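N-terminal acetyltransferase B complex subunit MDM20 (Candida albicans, PDB 5K04) serves as the non-catalytic subunit of the NatB N-terminal acetyltransferase complex, holding the catalytic subunit NAT3 within its helical scaffold. Local coordinates at the interface of chains A and B. Numbering follows the deposited sequence. Chains: chain A, Uncharacterized protein; chain B, N-terminal acetyltransferase B complex subunit NAT3.

Contact 1: the interface of chains A and B. Residues chain A 309, 345, 374, 409-410, 557-558; chain B 17, 53, 81-83.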
loop_
_atom_site.group_PDB
_atom_site.type_symbol
_atom_site.label_atom_id
_atom_site.label_comp_id
_atom_site.label_asym_id
_atom_site.label_seq_id
_atom_site.Cartn_x
_atom_site.Cartn_y
_atom_site.Cartn_z
ATOM N N LEU A 309 -24.341 -11.659 7.797
ATOM C CA LEU A 309 -23.460 -11.952 6.680
ATOM C C LEU A 309 -22.175 -12.653 7.124
ATOM O O LEU A 309 -21.487 -13.254 6.294
ATOM C CB LEU A 309 -23.180 -10.643 5.942
ATOM C CG LEU A 309 -22.795 -10.708 4.466
ATOM C CD1 LEU A 309 -23.894 -11.362 3.623
ATOM C CD2 LEU A 309 -22.492 -9.313 3.966
ATOM N N LYS A 345 -23.898 -20.101 -0.161
ATOM C CA LYS A 345 -22.454 -20.232 0.005
ATOM C C LYS A 345 -22.091 -21.590 0.591
ATOM O O LYS A 345 -21.130 -22.225 0.145
ATOM C CB LYS A 345 -21.935 -19.116 0.901
ATOM C CG LYS A 345 -21.893 -17.759 0.233
ATOM C CD LYS A 345 -21.814 -16.668 1.274
ATOM C CE LYS A 345 -20.553 -15.889 1.164
ATOM N NZ LYS A 345 -20.813 -14.506 1.627
ATOM N N GLU A 374 -23.516 -10.404 -3.301
ATOM C CA GLU A 374 -22.540 -11.416 -2.935
ATOM C C GLU A 374 -22.758 -12.668 -3.769
ATOM O O GLU A 374 -21.797 -13.311 -4.207
ATOM C CB GLU A 374 -22.656 -11.736 -1.444
ATOM C CG GLU A 374 -22.262 -10.591 -0.493
ATOM C CD GLU A 374 -20.780 -10.194 -0.575
ATOM O OE1 GLU A 374 -20.474 -8.979 -0.568
ATOM O OE2 GLU A 374 -19.922 -11.106 -0.656
ATOM N N TYR A 409 -18.277 -1.664 -4.015
ATOM C CA TYR A 409 -16.938 -1.499 -4.557
ATOM C C TYR A 409 -16.457 -2.763 -5.262
ATOM O O TYR A 409 -15.735 -2.672 -6.262
ATOM C CB TYR A 409 -15.972 -1.068 -3.446
ATOM C CG TYR A 409 -15.613 -2.132 -2.430
ATOM C CD1 TYR A 409 -14.673 -3.115 -2.719
ATOM C CD2 TYR A 409 -16.186 -2.141 -1.167
ATOM C CE1 TYR A 409 -14.329 -4.090 -1.787
ATOM C CE2 TYR A 409 -15.851 -3.135 -0.223
ATOM C CZ TYR A 409 -14.930 -4.101 -0.539
ATOM O OH TYR A 409 -14.574 -5.065 0.389
ATOM N N LYS A 410 -16.842 -3.946 -4.774
ATOM C CA LYS A 410 -16.378 -5.164 -5.429
ATOM C C LYS A 410 -16.878 -5.224 -6.864
ATOM O O LYS A 410 -16.128 -5.590 -7.774
ATOM C CB LYS A 410 -16.811 -6.409 -4.648
ATOM C CG LYS A 410 -16.052 -6.583 -3.332
ATOM C CD LYS A 410 -16.057 -8.024 -2.853
ATOM C CE LYS A 410 -17.426 -8.513 -2.490
ATOM N NZ LYS A 410 -17.996 -7.779 -1.355
ATOM N N ASN A 557 -13.066 -10.439 -1.683
ATOM C CA ASN A 557 -13.426 -10.513 -0.272
ATOM C C ASN A 557 -14.753 -11.234 -0.110
ATOM O O ASN A 557 -15.769 -10.812 -0.666
ATOM C CB ASN A 557 -13.504 -9.109 0.322
ATOM C CG ASN A 557 -13.293 -9.096 1.820
ATOM O OD1 ASN A 557 -12.173 -9.252 2.298
ATOM N ND2 ASN A 557 -14.371 -8.899 2.569
ATOM N N GLY A 558 -14.732 -12.345 0.630
ATOM C CA GLY A 558 -15.909 -13.170 0.790
ATOM C C GLY A 558 -16.131 -14.155 -0.327
ATOM O O GLY A 558 -17.120 -14.900 -0.293
ATOM N N PRO B 17 -10.771 -3.265 1.792
ATOM C CA PRO B 17 -12.142 -3.767 2.001
ATOM C C PRO B 17 -12.955 -2.883 2.934
ATOM O O PRO B 17 -14.172 -2.724 2.758
ATOM C CB PRO B 17 -11.915 -5.161 2.605
ATOM C CG PRO B 17 -10.587 -5.570 2.105
ATOM C CD PRO B 17 -9.762 -4.319 2.048
ATOM N N GLN B 53 -7.691 -10.961 9.209
ATOM C CA GLN B 53 -8.059 -9.806 8.403
ATOM C C GLN B 53 -8.754 -8.777 9.276
ATOM O O GLN B 53 -9.558 -9.122 10.144
ATOM C CB GLN B 53 -8.979 -10.225 7.252
ATOM C CG GLN B 53 -9.404 -9.077 6.336
ATOM C CD GLN B 53 -10.580 -9.420 5.418
ATOM O OE1 GLN B 53 -11.274 -10.417 5.611
ATOM N NE2 GLN B 53 -10.806 -8.578 4.416
ATOM N N LEU B 81 -15.987 -3.525 8.357
ATOM C CA LEU B 81 -16.143 -4.235 7.091
ATOM C C LEU B 81 -17.572 -4.756 6.928
ATOM O O LEU B 81 -18.175 -5.258 7.880
ATOM C CB LEU B 81 -15.139 -5.392 7.035
ATOM C CG LEU B 81 -15.117 -6.246 5.778
ATOM C CD1 LEU B 81 -14.823 -5.341 4.609
ATOM C CD2 LEU B 81 -14.076 -7.375 5.908
ATOM N N ASP B 82 -18.105 -4.634 5.698
ATOM C CA ASP B 82 -19.498 -4.998 5.407
ATOM C C ASP B 82 -19.848 -6.421 5.847
ATOM O O ASP B 82 -20.956 -6.672 6.331
ATOM C CB ASP B 82 -19.772 -4.830 3.906
ATOM C CG ASP B 82 -18.782 -5.595 3.037
ATOM O OD1 ASP B 82 -17.933 -6.327 3.592
ATOM O OD2 ASP B 82 -18.848 -5.456 1.793
ATOM N N GLN B 83 -18.917 -7.373 5.678
ATOM C CA GLN B 83 -19.205 -8.764 6.029
ATOM C C GLN B 83 -19.499 -8.921 7.513
ATOM O O GLN B 83 -20.198 -9.859 7.911
ATOM C CB GLN B 83 -18.034 -9.675 5.640
ATOM C CG GLN B 83 -17.538 -9.536 4.203
ATOM C CD GLN B 83 -18.493 -10.136 3.170
ATOM O OE1 GLN B 83 -18.992 -11.250 3.335
ATOM N NE2 GLN B 83 -18.744 -9.392 2.093
#

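Contact 2: the interface of chains A and B. Residues chain A 213, 217, 245-249; chain B 2-5, 92, 96.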
loop_
_atom_site.group_PDB
_atom_site.type_symbol
_atom_site.label_atom_id
_atom_site.label_comp_id
_atom_site.label_asym_id
_atom_site.label_seq_id
_atom_site.Cartn_x
_atom_site.Cartn_y
_atom_site.Cartn_z
ATOM N N LEU A 213 -2.467 -2.861 25.576
ATOM C CA LEU A 213 -2.878 -4.037 24.808
ATOM C C LEU A 213 -1.666 -4.762 24.233
ATOM O O LEU A 213 -1.591 -5.990 24.279
ATOM C CB LEU A 213 -3.846 -3.631 23.686
ATOM C CG LEU A 213 -4.456 -4.825 22.934
ATOM C CD1 LEU A 213 -5.112 -5.821 23.914
ATOM C CD2 LEU A 213 -5.459 -4.386 21.886
ATOM N N LEU A 217 -1.002 -8.747 25.204
ATOM C CA LEU A 217 -0.919 -9.812 24.209
ATOM C C LEU A 217 0.416 -10.527 24.302
ATOM O O LEU A 217 0.479 -11.759 24.233
ATOM C CB LEU A 217 -1.130 -9.241 22.810
ATOM C CG LEU A 217 -2.534 -8.670 22.559
ATOM C CD1 LEU A 217 -2.655 -7.988 21.174
ATOM C CD2 LEU A 217 -3.604 -9.724 22.736
ATOM N N PHE A 245 -13.452 -7.622 28.206
ATOM C CA PHE A 245 -12.629 -7.580 27.014
ATOM C C PHE A 245 -13.343 -8.243 25.832
ATOM O O PHE A 245 -13.482 -7.629 24.767
ATOM C CB PHE A 245 -11.272 -8.217 27.314
ATOM C CG PHE A 245 -10.256 -7.970 26.254
ATOM C CD1 PHE A 245 -10.407 -6.911 25.374
ATOM C CD2 PHE A 245 -9.172 -8.821 26.104
ATOM C CE1 PHE A 245 -9.491 -6.689 24.374
ATOM C CE2 PHE A 245 -8.249 -8.607 25.113
ATOM C CZ PHE A 245 -8.413 -7.537 24.238
ATOM N N ASP A 246 -13.852 -9.462 26.016
ATOM C CA ASP A 246 -14.644 -10.186 24.996
ATOM C C ASP A 246 -13.856 -10.349 23.696
ATOM O O ASP A 246 -14.224 -9.837 22.637
ATOM C CB ASP A 246 -15.991 -9.523 24.716
ATOM C CG ASP A 246 -16.872 -10.364 23.765
ATOM O OD1 ASP A 246 -16.584 -11.561 23.562
ATOM O OD2 ASP A 246 -17.850 -9.823 23.207
ATOM N N ASP A 247 -12.768 -11.107 23.805
ATOM C CA ASP A 247 -11.732 -11.206 22.784
ATOM C C ASP A 247 -11.544 -12.673 22.413
ATOM O O ASP A 247 -11.167 -13.488 23.266
ATOM C CB ASP A 247 -10.440 -10.594 23.322
ATOM C CG ASP A 247 -9.390 -10.442 22.278
ATOM O OD1 ASP A 247 -9.555 -9.579 21.388
ATOM O OD2 ASP A 247 -8.376 -11.163 22.386
ATOM N N PHE A 248 -11.809 -13.011 21.146
ATOM C CA PHE A 248 -11.837 -14.420 20.758
ATOM C C PHE A 248 -10.496 -15.104 21.019
ATOM O O PHE A 248 -10.453 -16.195 21.593
ATOM C CB PHE A 248 -12.235 -14.565 19.294
ATOM C CG PHE A 248 -12.587 -15.975 18.908
ATOM C CD1 PHE A 248 -13.640 -16.631 19.533
ATOM C CD2 PHE A 248 -11.878 -16.646 17.929
ATOM C CE1 PHE A 248 -13.980 -17.935 19.183
ATOM C CE2 PHE A 248 -12.214 -17.956 17.572
ATOM C CZ PHE A 248 -13.260 -18.600 18.201
ATOM N N ASP A 249 -9.393 -14.477 20.600
ATOM C CA ASP A 249 -8.074 -15.047 20.854
ATOM C C ASP A 249 -7.857 -15.293 22.345
ATOM O O ASP A 249 -7.277 -16.311 22.740
ATOM C CB ASP A 249 -6.993 -14.123 20.293
ATOM C CG ASP A 249 -6.963 -14.104 18.770
ATOM O OD1 ASP A 249 -7.761 -14.828 18.143
ATOM O OD2 ASP A 249 -6.129 -13.369 18.199
ATOM N N THR B 2 -14.517 -11.796 16.988
ATOM C CA THR B 2 -13.558 -10.709 16.832
ATOM C C THR B 2 -12.522 -10.747 17.947
ATOM O O THR B 2 -12.804 -11.148 19.087
ATOM C CB THR B 2 -14.251 -9.310 16.807
ATOM O OG1 THR B 2 -14.259 -8.719 18.107
ATOM C CG2 THR B 2 -15.684 -9.433 16.280
ATOM N N SER B 3 -11.303 -10.385 17.587
ATOM C CA SER B 3 -10.266 -10.066 18.549
ATOM C C SER B 3 -9.768 -8.660 18.241
ATOM O O SER B 3 -9.904 -8.163 17.119
ATOM C CB SER B 3 -9.115 -11.089 18.511
ATOM O OG SER B 3 -9.624 -12.418 18.582
ATOM N N ILE B 4 -9.210 -7.999 19.246
ATOM C CA ILE B 4 -8.759 -6.625 19.105
ATOM C C ILE B 4 -7.243 -6.595 19.201
ATOM O O ILE B 4 -6.651 -7.217 20.097
ATOM C CB ILE B 4 -9.431 -5.715 20.147
ATOM C CG1 ILE B 4 -10.895 -5.505 19.734
ATOM C CG2 ILE B 4 -8.737 -4.377 20.219
ATOM C CD1 ILE B 4 -11.727 -4.752 20.745
ATOM N N LYS B 5 -6.618 -5.883 18.263
ATOM C CA LYS B 5 -5.175 -5.758 18.148
ATOM C C LYS B 5 -4.781 -4.299 17.941
ATOM O O LYS B 5 -5.551 -3.500 17.392
ATOM C CB LYS B 5 -4.597 -6.590 16.992
ATOM C CG LYS B 5 -5.011 -8.058 16.928
ATOM C CD LYS B 5 -4.548 -8.886 18.116
ATOM C CE LYS B 5 -5.166 -10.283 18.022
ATOM N NZ LYS B 5 -4.969 -11.128 19.258
ATOM N N LYS B 92 -18.835 -2.606 19.911
ATOM C CA LYS B 92 -17.746 -3.138 20.731
ATOM C C LYS B 92 -16.505 -2.253 20.660
ATOM O O LYS B 92 -15.871 -1.982 21.686
ATOM C CB LYS B 92 -17.403 -4.571 20.305
ATOM C CG LYS B 92 -15.916 -4.939 20.483
ATOM C CD LYS B 92 -15.603 -6.419 20.207
ATOM C CE LYS B 92 -15.499 -7.209 21.508
ATOM N NZ LYS B 92 -14.356 -6.744 22.383
ATOM N N GLU B 96 -14.917 -0.530 23.933
ATOM C CA GLU B 96 -13.558 -0.860 24.366
ATOM C C GLU B 96 -12.771 0.375 24.827
ATOM O O GLU B 96 -11.854 0.254 25.646
ATOM C CB GLU B 96 -12.823 -1.568 23.219
ATOM C CG GLU B 96 -11.297 -1.691 23.362
ATOM C CD GLU B 96 -10.836 -2.619 24.487
ATOM O OE1 GLU B 96 -9.615 -2.629 24.771
ATOM O OE2 GLU B 96 -11.673 -3.342 25.078
HETATM O O HOH W 1 -6.432 -10.092 20.911
HETATM O O HOH W 2 -9.886 -13.348 16.218
#

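Contact 3: the interface of chains A and B. Residues chain A 479, 482-483, 486, 488, 495; chain B 9, 33, 37.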
loop_
_atom_site.group_PDB
_atom_site.type_symbol
_atom_site.label_atom_id
_atom_site.label_comp_id
_atom_site.label_asym_id
_atom_site.label_seq_id
_atom_site.Cartn_x
_atom_site.Cartn_y
_atom_site.Cartn_z
ATOM N N SER A 479 6.956 11.527 10.378
ATOM C CA SER A 479 6.420 10.553 11.330
ATOM C C SER A 479 7.537 9.778 12.035
ATOM O O SER A 479 7.474 9.550 13.251
ATOM C CB SER A 479 5.475 9.594 10.591
ATOM O OG SER A 479 4.417 10.309 9.975
ATOM N N GLN A 482 9.266 12.255 14.512
ATOM C CA GLN A 482 8.416 12.504 15.674
ATOM C C GLN A 482 8.242 11.245 16.510
ATOM O O GLN A 482 8.184 11.312 17.743
ATOM C CB GLN A 482 7.053 13.022 15.217
ATOM C CG GLN A 482 7.067 14.399 14.594
ATOM C CD GLN A 482 5.721 14.762 13.982
ATOM O OE1 GLN A 482 4.764 13.982 14.040
ATOM N NE2 GLN A 482 5.641 15.953 13.389
ATOM N N GLY A 483 8.117 10.091 15.853
ATOM C CA GLY A 483 8.003 8.850 16.598
ATOM C C GLY A 483 9.227 8.577 17.451
ATOM O O GLY A 483 9.110 8.062 18.559
ATOM N N ASN A 486 9.198 11.536 20.321
ATOM C CA ASN A 486 8.364 10.949 21.345
ATOM C C ASN A 486 8.388 9.626 22.083
ATOM O O ASN A 486 7.458 9.289 22.798
ATOM C CB ASN A 486 6.893 11.140 20.984
ATOM C CG ASN A 486 6.566 12.627 20.710
ATOM O OD1 ASN A 486 6.231 13.381 21.619
ATOM N ND2 ASN A 486 6.717 13.049 19.456
ATOM N N VAL A 488 7.806 6.373 20.810
ATOM C CA VAL A 488 6.710 5.507 20.393
ATOM C C VAL A 488 7.272 4.288 19.682
ATOM O O VAL A 488 6.960 4.020 18.515
ATOM C CB VAL A 488 5.714 6.273 19.511
ATOM C CG1 VAL A 488 4.341 5.641 19.614
ATOM C CG2 VAL A 488 5.658 7.734 19.943
ATOM N N PHE A 495 6.419 2.410 10.999
ATOM C CA PHE A 495 6.683 3.626 10.224
ATOM C C PHE A 495 7.847 3.406 9.267
ATOM O O PHE A 495 7.778 3.756 8.085
ATOM C CB PHE A 495 7.010 4.809 11.137
ATOM C CG PHE A 495 5.884 5.252 12.026
ATOM C CD1 PHE A 495 4.589 4.807 11.829
ATOM C CD2 PHE A 495 6.134 6.131 13.065
ATOM C CE1 PHE A 495 3.566 5.226 12.654
ATOM C CE2 PHE A 495 5.106 6.555 13.902
ATOM C CZ PHE A 495 3.826 6.100 13.695
ATOM N N MET B 9 1.017 0.938 11.157
ATOM C CA MET B 9 1.032 1.675 9.900
ATOM C C MET B 9 0.828 0.785 8.679
ATOM O O MET B 9 0.125 1.164 7.734
ATOM C CB MET B 9 2.364 2.418 9.784
ATOM C CG MET B 9 2.203 3.803 9.257
ATOM S SD MET B 9 0.815 4.576 10.004
ATOM C CE MET B 9 0.740 5.858 8.887
ATOM N N SER B 33 -0.542 8.479 11.137
ATOM C CA SER B 33 0.679 8.364 11.926
ATOM C C SER B 33 0.640 9.280 13.149
ATOM O O SER B 33 1.214 8.948 14.193
ATOM C CB SER B 33 1.891 8.686 11.050
ATOM O OG SER B 33 1.892 10.070 10.742
ATOM N N ILE B 37 1.194 8.304 16.922
ATOM C CA ILE B 37 2.271 8.934 17.679
ATOM C C ILE B 37 1.747 9.468 19.007
ATOM O O ILE B 37 2.349 9.232 20.063
ATOM C CB ILE B 37 2.950 10.034 16.834
ATOM C CG1 ILE B 37 3.918 9.407 15.825
ATOM C CG2 ILE B 37 3.707 11.038 17.717
ATOM C CD1 ILE B 37 4.169 10.284 14.622
#

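Contact 4: the interface of chains A and B. Residues chain A 186, 214, 488, 490-491, 495; chain B 6-8, 33, 36, 40.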
loop_
_atom_site.group_PDB
_atom_site.type_symbol
_atom_site.label_atom_id
_atom_site.label_comp_id
_atom_site.label_asym_id
_atom_site.label_seq_id
_atom_site.Cartn_x
_atom_site.Cartn_y
_atom_site.Cartn_z
ATOM N N GLN A 186 6.148 1.852 26.691
ATOM C CA GLN A 186 7.057 1.867 25.544
ATOM C C GLN A 186 8.444 1.368 25.928
ATOM O O GLN A 186 9.062 0.584 25.191
ATOM C CB GLN A 186 7.149 3.279 24.960
ATOM C CG GLN A 186 5.849 3.803 24.386
ATOM C CD GLN A 186 5.443 3.130 23.082
ATOM O OE1 GLN A 186 6.159 2.289 22.530
ATOM N NE2 GLN A 186 4.283 3.516 22.573
ATOM N N GLU A 214 -0.693 -4.009 23.716
ATOM C CA GLU A 214 0.507 -4.605 23.130
ATOM C C GLU A 214 1.186 -5.565 24.106
ATOM O O GLU A 214 1.558 -6.685 23.740
ATOM C CB GLU A 214 1.464 -3.481 22.707
ATOM C CG GLU A 214 2.750 -3.923 22.054
ATOM C CD GLU A 214 2.601 -4.306 20.573
ATOM O OE1 GLU A 214 1.805 -3.676 19.843
ATOM O OE2 GLU A 214 3.301 -5.251 20.149
ATOM N N VAL A 488 7.806 6.373 20.810
ATOM C CA VAL A 488 6.710 5.507 20.393
ATOM C C VAL A 488 7.272 4.288 19.682
ATOM O O VAL A 488 6.960 4.020 18.515
ATOM C CB VAL A 488 5.714 6.273 19.511
ATOM C CG1 VAL A 488 4.341 5.641 19.614
ATOM C CG2 VAL A 488 5.658 7.734 19.943
ATOM N N ASN A 490 6.638 1.179 20.117
ATOM C CA ASN A 490 5.452 0.389 19.750
ATOM C C ASN A 490 5.095 0.416 18.267
ATOM O O ASN A 490 4.500 -0.535 17.752
ATOM C CB ASN A 490 4.212 0.902 20.516
ATOM C CG ASN A 490 3.947 0.106 21.735
ATOM O OD1 ASN A 490 4.440 -1.011 21.860
ATOM N ND2 ASN A 490 3.166 0.648 22.650
ATOM N N LYS A 491 5.388 1.537 17.602
ATOM C CA LYS A 491 4.901 1.819 16.265
ATOM C C LYS A 491 6.007 2.150 15.288
ATOM O O LYS A 491 5.736 2.240 14.083
ATOM C CB LYS A 491 3.923 3.004 16.298
ATOM C CG LYS A 491 2.836 2.918 17.364
ATOM C CD LYS A 491 1.873 1.742 17.103
ATOM C CE LYS A 491 0.623 1.827 18.012
ATOM N NZ LYS A 491 -0.182 0.568 17.974
ATOM N N PHE A 495 6.419 2.410 10.999
ATOM C CA PHE A 495 6.683 3.626 10.224
ATOM C C PHE A 495 7.847 3.406 9.267
ATOM O O PHE A 495 7.778 3.756 8.085
ATOM C CB PHE A 495 7.010 4.809 11.137
ATOM C CG PHE A 495 5.884 5.252 12.026
ATOM C CD1 PHE A 495 4.589 4.807 11.829
ATOM C CD2 PHE A 495 6.134 6.131 13.065
ATOM C CE1 PHE A 495 3.566 5.226 12.654
ATOM C CE2 PHE A 495 5.106 6.555 13.902
ATOM C CZ PHE A 495 3.826 6.100 13.695
ATOM N N PRO B 6 -3.576 -3.931 18.366
ATOM C CA PRO B 6 -3.089 -2.588 18.090
ATOM C C PRO B 6 -2.899 -2.391 16.603
ATOM O O PRO B 6 -2.444 -3.290 15.886
ATOM C CB PRO B 6 -1.753 -2.529 18.832
ATOM C CG PRO B 6 -1.832 -3.622 19.848
ATOM C CD PRO B 6 -2.627 -4.705 19.185
ATOM N N PHE B 7 -3.240 -1.188 16.160
ATOM C CA PHE B 7 -3.088 -0.811 14.775
ATOM C C PHE B 7 -1.632 -0.452 14.504
ATOM O O PHE B 7 -0.950 0.149 15.346
ATOM C CB PHE B 7 -4.020 0.359 14.469
ATOM C CG PHE B 7 -4.160 0.670 13.017
ATOM C CD1 PHE B 7 -3.277 1.534 12.398
ATOM C CD2 PHE B 7 -5.207 0.132 12.270
ATOM C CE1 PHE B 7 -3.415 1.861 11.052
ATOM C CE2 PHE B 7 -5.346 0.453 10.927
ATOM C CZ PHE B 7 -4.442 1.315 10.313
ATOM N N GLN B 8 -1.156 -0.854 13.333
ATOM C CA GLN B 8 0.180 -0.532 12.871
ATOM C C GLN B 8 0.070 0.050 11.471
ATOM O O GLN B 8 -0.827 -0.305 10.704
ATOM C CB GLN B 8 1.106 -1.772 12.869
ATOM C CG GLN B 8 1.248 -2.473 14.226
ATOM C CD GLN B 8 2.216 -1.756 15.168
ATOM O OE1 GLN B 8 2.945 -0.847 14.758
ATOM N NE2 GLN B 8 2.233 -2.178 16.437
ATOM N N SER B 33 -0.542 8.479 11.137
ATOM C CA SER B 33 0.679 8.364 11.926
ATOM C C SER B 33 0.640 9.280 13.149
ATOM O O SER B 33 1.214 8.948 14.193
ATOM C CB SER B 33 1.891 8.686 11.050
ATOM O OG SER B 33 1.892 10.070 10.742
ATOM N N LEU B 36 -1.181 7.449 15.810
ATOM C CA LEU B 36 -0.288 6.435 16.361
ATOM C C LEU B 36 0.815 7.052 17.204
ATOM O O LEU B 36 1.324 6.398 18.119
ATOM C CB LEU B 36 0.326 5.595 15.245
ATOM C CG LEU B 36 -0.694 4.768 14.460
ATOM C CD1 LEU B 36 -0.039 4.223 13.213
ATOM C CD2 LEU B 36 -1.289 3.632 15.284
ATOM N N PRO B 40 -1.366 6.282 20.819
ATOM C CA PRO B 40 -1.190 4.960 20.184
ATOM C C PRO B 40 -2.139 3.886 20.686
ATOM O O PRO B 40 -2.464 2.964 19.923
ATOM C CB PRO B 40 0.272 4.603 20.498
ATOM C CG PRO B 40 0.715 5.561 21.573
ATOM C CD PRO B 40 -0.133 6.775 21.471
HETATM O O HOH W 3 -2.700 0.551 19.135
HETATM O O HOH W 4 5.612 -1.013 14.980
HETATM O O HOH W 5 1.349 -4.481 17.604
#

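Contact 1: the interface of chains A and B
Two carboxamides of the catalytic subunit point into chain A here, and each is met by a polar group turned steeply against it. B:Gln83, on the 3-10 helix 82-84, folds at chi2 (-73°) so that its amide stands up between A:Leu309 and A:Asn557. Its NE2 faces the A:Glu374 carboxylate tip to tip, the two planes 66° apart, and makes a weak hydrogen bond to OE1 at 3.2 Å. That same oxygen takes the ammonium NZ of A:Lys410 on its syn lone pair at 2.9 Å, a salt bridge within chain A that helps hold the carboxylate and would partly offset its charge. A:Leu309 crosses B:Gln83 obliquely, its CD2 3.9 Å from B:Gln83 CA. On the other flank A:Asn557 slides past B:Gln83 in the opposite direction, ND2 lying 3.6 Å from B:Gln83 CG. The OD1 end of A:Asn557 turns away toward B:Gln53, whose extended chain lets NE2 donate a hydrogen bond to OD1 at 2.6 Å, in the carbonyl plane and on a lone pair. Nearby, the A:Tyr409 phenol reaches B:Pro17, ring atom CZ 3.8 Å from CA. Together these groups seat the 82-84 turn and the start of strand 53-65 of NAT3 against its auxiliary subunit.

Contact 2: the interface of chains A and B
The N-terminal strand 3-6 of NAT3 lies against the start of helix 248-260 of chain A, and B:Lys5, A:Phe245 and B:Ile4 bury the most surface. B:Lys5 bends at chi2 (-64°) and then runs extended, crossing A:Asp249 at about a right angle. Its CD rests on A:Leu217 CD1 at 3.7 Å, while NZ forms a salt bridge with the anti lone pair of A:Asp249 OD2 at 2.7 Å. A water beside this ammonium links it to A:Asp247 OD2 and the B:Ile4 carbonyl. B:Ile4 works on two fronts: CG2 packs across A:Leu213 CD2, and its backbone N donates to A:Asp247 OD1 at 2.7 Å, nearly along the C-O axis. A:Asp247 thereby satisfies a strand amide, and its CB lies over the rim of one face of the A:Phe245 ring. That ring turns CD1 toward the B:Glu96 carboxylate, their planes 41° apart, whereas the backbone A:Phe245 O receives B:Lys92 NZ at 2.7 Å, almost along the C=O axis. Two amides in the first turn of helix 248-260 are also answered by NAT3: A:Phe248 N donates to B:Thr2 O, and A:Asp249 N reaches the hydroxyl OG of B:Ser3 at 2.9 Å.

Contact 3: the interface of chains A and B
B:Ile37, near the end of helix 29-38 of NAT3, shows how one branched side chain can pack against two helices of a partner and the loop that joins them. At CB the branches part: CG1 lies anti to the carbonyl carbon (chi1 -79°), and CG2 anti to the backbone N. CG1 goes to the ring of A:Phe495 on helix 489-503, 3.6 Å from CE2, the two side chains crossing obliquely. From there chi2, 156°, carries the tip CD1 on to helix 456-485, where it lies 3.7 Å from the backbone O of A:Ser479 and 3.8 Å from OE1 of A:Gln482, whose chain it crosses at about a right angle. CG2 takes the other side and comes 4.0 Å from ND2 of A:Asn486. That amide is itself pinned, since ND2 donates to A:Gln482 O at 2.8 Å, from above the carbonyl plane. Behind the side chain, CG2 of A:Val488 covers the B:Ile37 carbonyl. The far edge of the A:Phe495 ring meets B:Met9, with CB in the ring plane and CG 3.6 Å from CD1. One turn before B:Ile37, B:Ser33 holds its OG in the crowded position between backbone N and carbonyl carbon (chi1 70°), hydrogen bonded to A:Ser479 OG at 2.6 Å.

Contact 4: the interface of chains A and B
This is a mixed polar and apolar subunit interface that docks the N-terminal segment and helix 29-38 of NAT3, a GNAT-family acetyltransferase, onto the MDM20/NAA25-family auxiliary subunit. A:Lys491, at the start of helix 489-503, hides the most surface against NAT3 in this patch. Bent at chi2 (-65°) and extended beyond, it threads between B:Gln8 on one flank and B:Leu36 and B:Pro40 on the other. Its CE packs against B:Pro40 CB at 3.7 Å and B:Leu36 CD2 at 3.8 Å. The ammonium A:Lys491 NZ donates to B:Phe7 O at 2.8 Å, in the carbonyl plane. One backbone oxygen thus receives the amine directly and another, B:Pro40 O, through water, which may steady a positive charge there. B:Gln8 crosses A:Lys491 at about a right angle, bent at chi2 (-79°), and its NE2 donates to A:Asn490 O at 3.1 Å, nearly along the C=O axis and in the plane of the amide. Separate waters join B:Gln8 OE1 to this same oxygen and NE2 to A:Glu214 OE1. A:Gln186 OE1, in the second shell, accepts the A:Asn490 backbone N at 2.7 Å on a lone pair, which may help position the helix start. B:Leu36 puts CD1 in plane at the A:Phe495 ring edge, 3.8 Å from CE1.

Contacts 3 and 4 are neighbours, their C-alpha centres about 7 Å apart, and share A:Val488, A:Phe495 and B:Ser33; in both, helix 29-38 of NAT3 meets helix 489-503 of chain A. Contact 2 lies about 17 Å from contact 4 and is joined to it by strand 3-6 of NAT3 and helix 213-225 of chain A. Contact 1 stands apart, about 21 Å from contact 2 and 31 Å from contact 3, and draws on other elements of both chains. Such spacing means that MDM20 grips NAT3 at well-separated places, which would fix its orientation within the complex.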